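Side-chain contacts in uncharacterized protein (Pseudomonas syringae pv. tomato, PDB 3K4I), which is of unknown function but belongs to the Aldolase/RraA family and assembles from three subunits: residues 205-210 with 214-219; 35-40 with 183-188; 18-23 with 168-173. One frame throughout, in Å; residues are numbered along the deposited sequence.

Contact 1. Residues 205-210 with 214-219; sequences EAISSG and EQARMT
Ala216 meets two neighbouring residues at the end of helix 186-207. Its CB lies 3.8 Å from Ala206 CB. It also lies 4.0 Å from Ile207 CG2. Both are van der Waals contacts between methyl groups. The small alanines let the backbones come close: the CA atoms of Ala206 and Ala216 are 5.9 Å apart. In Ile207, CG1 sits between the backbone N and the carbonyl carbon (chi1 67°). This places CG2 beside the backbone N, where it can touch Ala216; CG1 is not the branch that meets it.

The next shell fixes the turn between the two helices. Gly210, with positive phi, is the C-prime residue of a Schellman motif that ends the helix. The bonds run from Ser211 N to Ala206 O and, weakly, from Gly210 N to Ile207 O at 3.3 Å. Ser209 N also donates to Ala206 O at 3.0 Å. Further on, Gln215 N bonds to Thr212 OG1 near the start of the second helix. Ser211 touches both alanines, and Tyr220 packs on Ala206.

A second subunit lies alongside. Its Phe107 packs on Ile207, and its Asp79 OD2 accepts a hydrogen bond from Glu214 N. The contact thus folds the last modelled helix, 213-219, back against the end of the long helix 186-207, beside that second subunit.

Contact 2. Residues 35-40 with 183-188; sequences LGIDGG and QQLAAE
Leu35 and Ile37 face Leu185 and Glu188 in a small apolar contact at the surface. Ile37 and Leu185 meet end-on through their CD1 methyls. Ile37 CD1 and Leu185 CD1 are modelled 3.2 Å apart. That is shorter than normal carbon contact, so the exact spacing is doubtful, though the pairing itself is clear. CG1 of Ile37 is anti to the carbonyl carbon (chi1 -71°), and the extended chain then brings CD1 up to the leucine. Leu185 is built alike, with CG anti to its own carbonyl carbon (chi1 -64°) and CD1 extended beyond it. Leu35 lies at a slant across Glu188. Here Leu35 CD1 lies 4.2 Å from Glu188 CG, so the acid contributes its aliphatic part. Leu35 also packs on Val189 and Arg192 of helix 186-207.

The polar bonds are made around this contact. The chain of Glu188 bends at chi2 (67°), and its OE2 forms a salt bridge with Arg192 NE. Within 183-188, Gln183 O accepts a hydrogen bond from Ala186 N at 3.3 Å. A second subunit also grips segment 35-40: Arg148 NH2 of that subunit forms a salt bridge with Asp38 OD1, and its Gln143 OE1 accepts Gly40 N.

The backbone turn belongs to a known motif. Gly36 has positive phi and follows helix 25-33, with two bonds back into the last turn. This is a Schellman motif. The chain leaves the helix here, and Leu35 and Ile37, the sequence neighbours of Gly36, pack against Leu185, just before helix 186-207, and Glu188 in its first turn.

Contact 3. Residues 18-23 with 168-173; sequences DECEHL and GDLMVC
Cys20 packs against two residues of strand 170-174, Leu170 and Val172. Its SG does the touching, at 4.0 Å from Leu170 CD2 and 4.1 Å from Val172 CG2. The Cys20 CB points toward the strand, and SG continues there, anti to the carbonyl carbon (chi1 -81°). Leu170 and Val172 are two apart in the strand and present the same face. CG of Leu170 is anti to its backbone N (chi1 170°), which helps carry CD2 to the sulfur. A looser contact joins Leu23 O to Val172 CG1 at 4.3 Å. Val54 touches both Cys20 and Leu170, and Val190 packs on Cys20 and Leu23.

The polar bonds go to residues outside the two segments. Cys20 O accepts a hydrogen bond from Arg52 NH2, which also makes a weak one to Leu23 O. The strand is paired through its backbone: Leu170 with Val181, Met171 with Gly55 and Val172 with Val179.

This is buried helix-on-sheet packing. Cys20 and Leu23, in the segment that begins in helix 14-19, lie on one face of the mixed sheet.

Contacts 2 and 3 are neighbours, with centres 12 Å apart. Gln183 N lies 3.0 Å from Asp169 OD1, a probable hydrogen bond, and Ala186 CB packs on Leu170 CD2. Their segments alternate along the chain, so both bring residues from 18-40 against residues from 168-188. Contact 1 is remote, its centre 29 Å from each of the others. Helix 186-207 spans the gap: contact 2 uses its start and contact 1 its end. Contacts 1 and 2 both touch the second subunit, whereas contact 3 is internal to the chain. The side chains of Leu23 and Ile207 lie about 9 Å and about 11 Å, respectively, from a bound magnesium ion.

Contact 1. Residues 205-210 with 214-219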
loop_
_atom_site.group_PDB
_atom_site.type_symbol
_atom_site.label_atom_id
_atom_site.label_comp_id
_atom_site.label_asym_id
_atom_site.label_seq_id
_atom_site.Cartn_x
_atom_site.Cartn_y
_atom_site.Cartn_z
ATOM N N GLU C 205 -16.287 25.332 -2.161
ATOM C CA GLU C 205 -16.274 26.586 -2.934
ATOM C C GLU C 205 -16.081 27.806 -2.023
ATOM O O GLU C 205 -15.307 28.732 -2.352
ATOM C CB GLU C 205 -17.519 26.694 -3.787
ATOM C CG GLU C 205 -17.491 25.758 -4.969
ATOM C CD GLU C 205 -18.868 25.475 -5.561
ATOM O OE1 GLU C 205 -19.894 26.032 -5.089
ATOM O OE2 GLU C 205 -18.914 24.647 -6.501
ATOM N N ALA C 206 -16.742 27.780 -0.865
ATOM C CA ALA C 206 -16.620 28.859 0.087
ATOM C C ALA C 206 -15.207 29.006 0.670
ATOM O O ALA C 206 -14.621 30.102 0.666
ATOM C CB ALA C 206 -17.693 28.709 1.209
ATOM N N ILE C 207 -14.664 27.915 1.204
ATOM C CA ILE C 207 -13.310 27.978 1.722
ATOM C C ILE C 207 -12.261 28.291 0.648
ATOM O O ILE C 207 -11.225 28.865 0.967
ATOM C CB ILE C 207 -12.917 26.754 2.579
ATOM C CG1 ILE C 207 -12.836 25.480 1.731
ATOM C CG2 ILE C 207 -13.881 26.632 3.776
ATOM C CD1 ILE C 207 -12.653 24.212 2.578
ATOM N N SER C 208 -12.556 27.974 -0.621
ATOM C CA SER C 208 -11.637 28.289 -1.717
ATOM C C SER C 208 -11.783 29.750 -2.194
ATOM O O SER C 208 -11.036 30.224 -3.070
ATOM C CB SER C 208 -11.826 27.289 -2.876
ATOM O OG SER C 208 -11.377 25.976 -2.513
ATOM N N SER C 209 -12.747 30.445 -1.604
ATOM C CA SER C 209 -12.917 31.870 -1.824
ATOM C C SER C 209 -12.587 32.687 -0.569
ATOM O O SER C 209 -12.929 33.866 -0.478
ATOM C CB SER C 209 -14.321 32.169 -2.403
ATOM O OG SER C 209 -15.356 31.793 -1.493
ATOM N N GLY C 210 -11.909 32.043 0.393
ATOM C CA GLY C 210 -11.403 32.733 1.580
ATOM C C GLY C 210 -12.318 32.755 2.789
ATOM O O GLY C 210 -12.054 33.482 3.741
ATOM N N GLU C 214 -15.463 27.650 9.683
ATOM C CA GLU C 214 -16.558 27.977 10.600
ATOM C C GLU C 214 -17.700 28.645 9.841
ATOM O O GLU C 214 -18.842 28.181 9.913
ATOM C CB GLU C 214 -16.083 28.913 11.709
ATOM C CG GLU C 214 -15.386 28.209 12.856
ATOM C CD GLU C 214 -15.479 28.976 14.172
ATOM O OE1 GLU C 214 -14.895 28.487 15.166
ATOM O OE2 GLU C 214 -16.130 30.051 14.217
ATOM N N GLN C 215 -17.366 29.710 9.107
ATOM C CA GLN C 215 -18.334 30.489 8.303
ATOM C C GLN C 215 -19.074 29.615 7.302
ATOM O O GLN C 215 -20.310 29.644 7.227
ATOM C CB GLN C 215 -17.627 31.567 7.490
ATOM C CG GLN C 215 -17.055 32.757 8.205
ATOM C CD GLN C 215 -16.508 33.761 7.199
ATOM O OE1 GLN C 215 -15.314 33.739 6.839
ATOM N NE2 GLN C 215 -17.397 34.620 6.693
ATOM N N ALA C 216 -18.299 28.862 6.518
ATOM C CA ALA C 216 -18.834 28.002 5.466
ATOM C C ALA C 216 -19.822 26.966 5.999
ATOM O O ALA C 216 -20.885 26.764 5.417
ATOM C CB ALA C 216 -17.690 27.307 4.715
ATOM N N ARG C 217 -19.474 26.335 7.116
ATOM C CA ARG C 217 -20.273 25.235 7.685
ATOM C C ARG C 217 -21.681 25.620 8.162
ATOM O O ARG C 217 -22.587 24.782 8.185
ATOM C CB ARG C 217 -19.502 24.522 8.802
ATOM C CG ARG C 217 -18.506 23.510 8.285
ATOM C CD ARG C 217 -17.745 22.829 9.409
ATOM N NE ARG C 217 -16.933 21.737 8.879
ATOM C CZ ARG C 217 -16.082 21.000 9.588
ATOM N NH1 ARG C 217 -15.900 21.228 10.887
ATOM N NH2 ARG C 217 -15.398 20.033 8.987
HETATM N N MSE C 218 -21.872 26.875 8.544
HETATM C CA MSE C 218 -23.204 27.293 8.965
HETATM C C MSE C 218 -23.865 28.295 8.033
HETATM O O MSE C 218 -24.960 28.781 8.316
HETATM C CB MSE C 218 -23.215 27.778 10.412
HETATM C CG MSE C 218 -21.857 28.015 10.996
HETATM SE SE MSE C 218 -22.005 29.191 12.516
HETATM C CE MSE C 218 -21.468 30.878 11.669
ATOM N N THR C 219 -23.213 28.611 6.923
ATOM C CA THR C 219 -23.941 29.231 5.822
ATOM C C THR C 219 -24.487 28.110 4.930
ATOM O O THR C 219 -25.415 28.330 4.142
ATOM C CB THR C 219 -23.107 30.281 5.043
ATOM O OG1 THR C 219 -21.855 29.719 4.646
ATOM C CG2 THR C 219 -22.839 31.507 5.904
#

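Contact 2. Residues 35-40 with 183-188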
loop_
_atom_site.group_PDB
_atom_site.type_symbol
_atom_site.label_atom_id
_atom_site.label_comp_id
_atom_site.label_asym_id
_atom_site.label_seq_id
_atom_site.Cartn_x
_atom_site.Cartn_y
_atom_site.Cartn_z
ATOM N N LEU C 35 -28.721 6.859 8.064
ATOM C CA LEU C 35 -29.735 5.821 8.199
ATOM C C LEU C 35 -29.365 4.820 9.313
ATOM O O LEU C 35 -30.097 3.869 9.561
ATOM C CB LEU C 35 -30.026 5.144 6.843
ATOM C CG LEU C 35 -30.612 6.092 5.753
ATOM C CD1 LEU C 35 -30.499 5.497 4.350
ATOM C CD2 LEU C 35 -32.047 6.496 6.060
ATOM N N GLY C 36 -28.229 5.044 9.976
ATOM C CA GLY C 36 -27.852 4.250 11.159
ATOM C C GLY C 36 -27.048 3.012 10.825
ATOM O O GLY C 36 -26.959 2.094 11.632
ATOM N N ILE C 37 -26.445 2.991 9.643
ATOM C CA ILE C 37 -25.844 1.771 9.089
ATOM C C ILE C 37 -24.391 2.044 8.698
ATOM O O ILE C 37 -24.095 3.056 8.062
ATOM C CB ILE C 37 -26.650 1.326 7.834
ATOM C CG1 ILE C 37 -28.022 0.795 8.263
ATOM C CG2 ILE C 37 -25.903 0.268 6.977
ATOM C CD1 ILE C 37 -29.005 0.808 7.115
ATOM N N ASP C 38 -23.487 1.176 9.133
ATOM C CA ASP C 38 -22.090 1.211 8.704
ATOM C C ASP C 38 -21.987 0.485 7.406
ATOM O O ASP C 38 -22.574 -0.590 7.274
ATOM C CB ASP C 38 -21.228 0.398 9.700
ATOM C CG ASP C 38 -20.971 1.121 11.006
ATOM O OD1 ASP C 38 -21.236 2.324 11.094
ATOM O OD2 ASP C 38 -20.467 0.472 11.967
ATOM N N GLY C 39 -21.234 1.033 6.455
ATOM C CA GLY C 39 -21.090 0.351 5.170
ATOM C C GLY C 39 -19.667 0.038 4.765
ATOM O O GLY C 39 -19.455 -0.708 3.835
ATOM N N GLY C 40 -18.684 0.608 5.451
ATOM C CA GLY C 40 -17.282 0.429 5.016
ATOM C C GLY C 40 -16.672 -0.905 5.371
ATOM O O GLY C 40 -16.974 -1.467 6.428
ATOM N N GLN C 183 -29.469 -3.373 -0.562
ATOM C CA GLN C 183 -30.301 -3.211 -1.757
ATOM C C GLN C 183 -31.653 -2.551 -1.449
ATOM O O GLN C 183 -32.159 -1.727 -2.251
ATOM C CB GLN C 183 -30.481 -4.551 -2.496
ATOM C CG GLN C 183 -31.131 -5.687 -1.709
ATOM C CD GLN C 183 -30.761 -7.022 -2.292
ATOM O OE1 GLN C 183 -31.501 -7.594 -3.074
ATOM N NE2 GLN C 183 -29.598 -7.533 -1.917
ATOM N N GLN C 184 -32.249 -2.887 -0.317
ATOM C CA GLN C 184 -33.548 -2.279 -0.003
ATOM C C GLN C 184 -33.455 -0.774 0.269
ATOM O O GLN C 184 -34.481 -0.084 0.288
ATOM C CB GLN C 184 -34.227 -3.003 1.163
ATOM C CG GLN C 184 -34.712 -4.382 0.789
ATOM C CD GLN C 184 -35.026 -5.233 1.980
ATOM O OE1 GLN C 184 -34.129 -5.761 2.649
ATOM N NE2 GLN C 184 -36.301 -5.407 2.238
ATOM N N LEU C 185 -32.246 -0.266 0.490
ATOM C CA LEU C 185 -32.045 1.141 0.789
ATOM C C LEU C 185 -31.338 1.906 -0.325
ATOM O O LEU C 185 -31.113 3.112 -0.182
ATOM C CB LEU C 185 -31.222 1.308 2.076
ATOM C CG LEU C 185 -31.896 0.773 3.336
ATOM C CD1 LEU C 185 -30.901 0.860 4.482
ATOM C CD2 LEU C 185 -33.140 1.532 3.641
ATOM N N ALA C 186 -31.024 1.227 -1.432
ATOM C CA ALA C 186 -30.072 1.765 -2.391
ATOM C C ALA C 186 -30.508 3.098 -2.989
ATOM O O ALA C 186 -29.723 4.048 -2.963
ATOM C CB ALA C 186 -29.745 0.751 -3.497
ATOM N N ALA C 187 -31.746 3.177 -3.467
ATOM C CA ALA C 187 -32.284 4.431 -4.034
ATOM C C ALA C 187 -32.234 5.591 -3.028
ATOM O O ALA C 187 -31.790 6.693 -3.347
ATOM C CB ALA C 187 -33.717 4.237 -4.569
ATOM N N GLU C 188 -32.645 5.323 -1.794
ATOM C CA GLU C 188 -32.656 6.346 -0.763
ATOM C C GLU C 188 -31.224 6.789 -0.405
ATOM O O GLU C 188 -30.978 7.967 -0.199
ATOM C CB GLU C 188 -33.394 5.837 0.484
ATOM C CG GLU C 188 -33.407 6.802 1.685
ATOM C CD GLU C 188 -34.223 8.076 1.455
ATOM O OE1 GLU C 188 -35.138 8.099 0.577
ATOM O OE2 GLU C 188 -33.954 9.075 2.157
#

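Contact 3. Residues 18-23 with 168-173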
loop_
_atom_site.group_PDB
_atom_site.type_symbol
_atom_site.label_atom_id
_atom_site.label_comp_id
_atom_site.label_asym_id
_atom_site.label_seq_id
_atom_site.Cartn_x
_atom_site.Cartn_y
_atom_site.Cartn_z
ATOM N N ASP C 18 -26.332 4.518 -12.464
ATOM C CA ASP C 18 -25.679 5.540 -13.275
ATOM C C ASP C 18 -25.261 6.739 -12.433
ATOM O O ASP C 18 -24.138 7.235 -12.576
ATOM C CB ASP C 18 -26.534 5.940 -14.490
ATOM C CG ASP C 18 -26.741 4.776 -15.457
ATOM O OD1 ASP C 18 -25.826 3.928 -15.565
ATOM O OD2 ASP C 18 -27.810 4.689 -16.091
ATOM N N GLU C 19 -26.144 7.159 -11.526
ATOM C CA GLU C 19 -25.862 8.246 -10.594
ATOM C C GLU C 19 -24.590 8.034 -9.785
ATOM O O GLU C 19 -23.881 8.994 -9.517
ATOM C CB GLU C 19 -27.004 8.440 -9.623
ATOM C CG GLU C 19 -28.278 8.935 -10.259
ATOM C CD GLU C 19 -29.282 9.370 -9.218
ATOM O OE1 GLU C 19 -29.204 10.536 -8.793
ATOM O OE2 GLU C 19 -30.133 8.538 -8.819
ATOM N N CYS C 20 -24.320 6.781 -9.403
ATOM C CA CYS C 20 -23.124 6.417 -8.612
ATOM C C CYS C 20 -21.788 6.603 -9.330
ATOM O O CYS C 20 -20.718 6.540 -8.711
ATOM C CB CYS C 20 -23.252 4.975 -8.130
ATOM S SG CYS C 20 -24.277 4.806 -6.669
ATOM N N GLU C 21 -21.845 6.828 -10.640
ATOM C CA GLU C 21 -20.683 7.253 -11.434
ATOM C C GLU C 21 -20.054 8.530 -10.903
ATOM O O GLU C 21 -18.859 8.751 -11.086
ATOM C CB GLU C 21 -21.092 7.515 -12.888
ATOM C CG GLU C 21 -21.111 6.301 -13.805
ATOM C CD GLU C 21 -21.555 6.642 -15.226
ATOM O OE1 GLU C 21 -21.291 7.784 -15.709
ATOM O OE2 GLU C 21 -22.179 5.758 -15.867
ATOM N N HIS C 22 -20.862 9.377 -10.279
ATOM C CA HIS C 22 -20.405 10.678 -9.783
ATOM C C HIS C 22 -20.474 10.782 -8.265
ATOM O O HIS C 22 -20.461 11.896 -7.716
ATOM C CB HIS C 22 -21.225 11.816 -10.409
ATOM C CG HIS C 22 -21.341 11.723 -11.899
ATOM N ND1 HIS C 22 -20.402 12.263 -12.752
ATOM C CD2 HIS C 22 -22.285 11.154 -12.688
ATOM C CE1 HIS C 22 -20.765 12.037 -14.003
ATOM N NE2 HIS C 22 -21.901 11.363 -13.991
ATOM N N LEU C 23 -20.536 9.628 -7.588
ATOM C CA LEU C 23 -20.560 9.606 -6.138
ATOM C C LEU C 23 -19.333 8.901 -5.589
ATOM O O LEU C 23 -18.948 7.846 -6.082
ATOM C CB LEU C 23 -21.844 8.943 -5.597
ATOM C CG LEU C 23 -23.173 9.644 -5.886
ATOM C CD1 LEU C 23 -24.378 8.832 -5.390
ATOM C CD2 LEU C 23 -23.237 11.107 -5.349
ATOM N N GLY C 168 -26.927 -8.939 -4.485
ATOM C CA GLY C 168 -27.832 -7.885 -4.989
ATOM C C GLY C 168 -27.585 -6.522 -4.354
ATOM O O GLY C 168 -28.111 -5.499 -4.808
ATOM N N ASP C 169 -26.776 -6.492 -3.297
ATOM C CA ASP C 169 -26.442 -5.209 -2.651
ATOM C C ASP C 169 -25.651 -4.289 -3.611
ATOM O O ASP C 169 -24.969 -4.741 -4.530
ATOM C CB ASP C 169 -25.665 -5.427 -1.349
ATOM C CG ASP C 169 -26.564 -5.842 -0.170
ATOM O OD1 ASP C 169 -27.811 -5.797 -0.240
ATOM O OD2 ASP C 169 -25.984 -6.175 0.893
ATOM N N LEU C 170 -25.748 -2.997 -3.385
ATOM C CA LEU C 170 -25.024 -2.056 -4.211
ATOM C C LEU C 170 -23.592 -1.864 -3.683
ATOM O O LEU C 170 -23.409 -1.427 -2.546
ATOM C CB LEU C 170 -25.802 -0.740 -4.228
ATOM C CG LEU C 170 -25.078 0.456 -4.859
ATOM C CD1 LEU C 170 -24.834 0.211 -6.340
ATOM C CD2 LEU C 170 -25.907 1.723 -4.624
HETATM N N MSE C 171 -22.592 -2.130 -4.526
HETATM C CA MSE C 171 -21.160 -2.015 -4.117
HETATM C C MSE C 171 -20.563 -0.821 -4.817
HETATM O O MSE C 171 -20.693 -0.688 -6.071
HETATM C CB MSE C 171 -20.354 -3.245 -4.564
HETATM C CG MSE C 171 -20.834 -4.565 -4.015
HETATM SE SE MSE C 171 -20.781 -4.647 -2.041
HETATM C CE MSE C 171 -18.878 -4.300 -1.712
ATOM N N VAL C 172 -19.913 0.052 -4.050
ATOM C CA VAL C 172 -19.218 1.210 -4.642
ATOM C C VAL C 172 -17.837 1.243 -4.005
ATOM O O VAL C 172 -17.706 1.139 -2.759
ATOM C CB VAL C 172 -19.939 2.539 -4.431
ATOM C CG1 VAL C 172 -19.139 3.691 -5.151
ATOM C CG2 VAL C 172 -21.399 2.463 -4.977
ATOM N N CYS C 173 -16.822 1.265 -4.869
ATOM C CA CYS C 173 -15.439 1.180 -4.421
ATOM C C CYS C 173 -14.601 2.187 -5.164
ATOM O O CYS C 173 -14.790 2.360 -6.366
ATOM C CB CYS C 173 -14.872 -0.215 -4.721
ATOM S SG CYS C 173 -15.893 -1.566 -4.127
#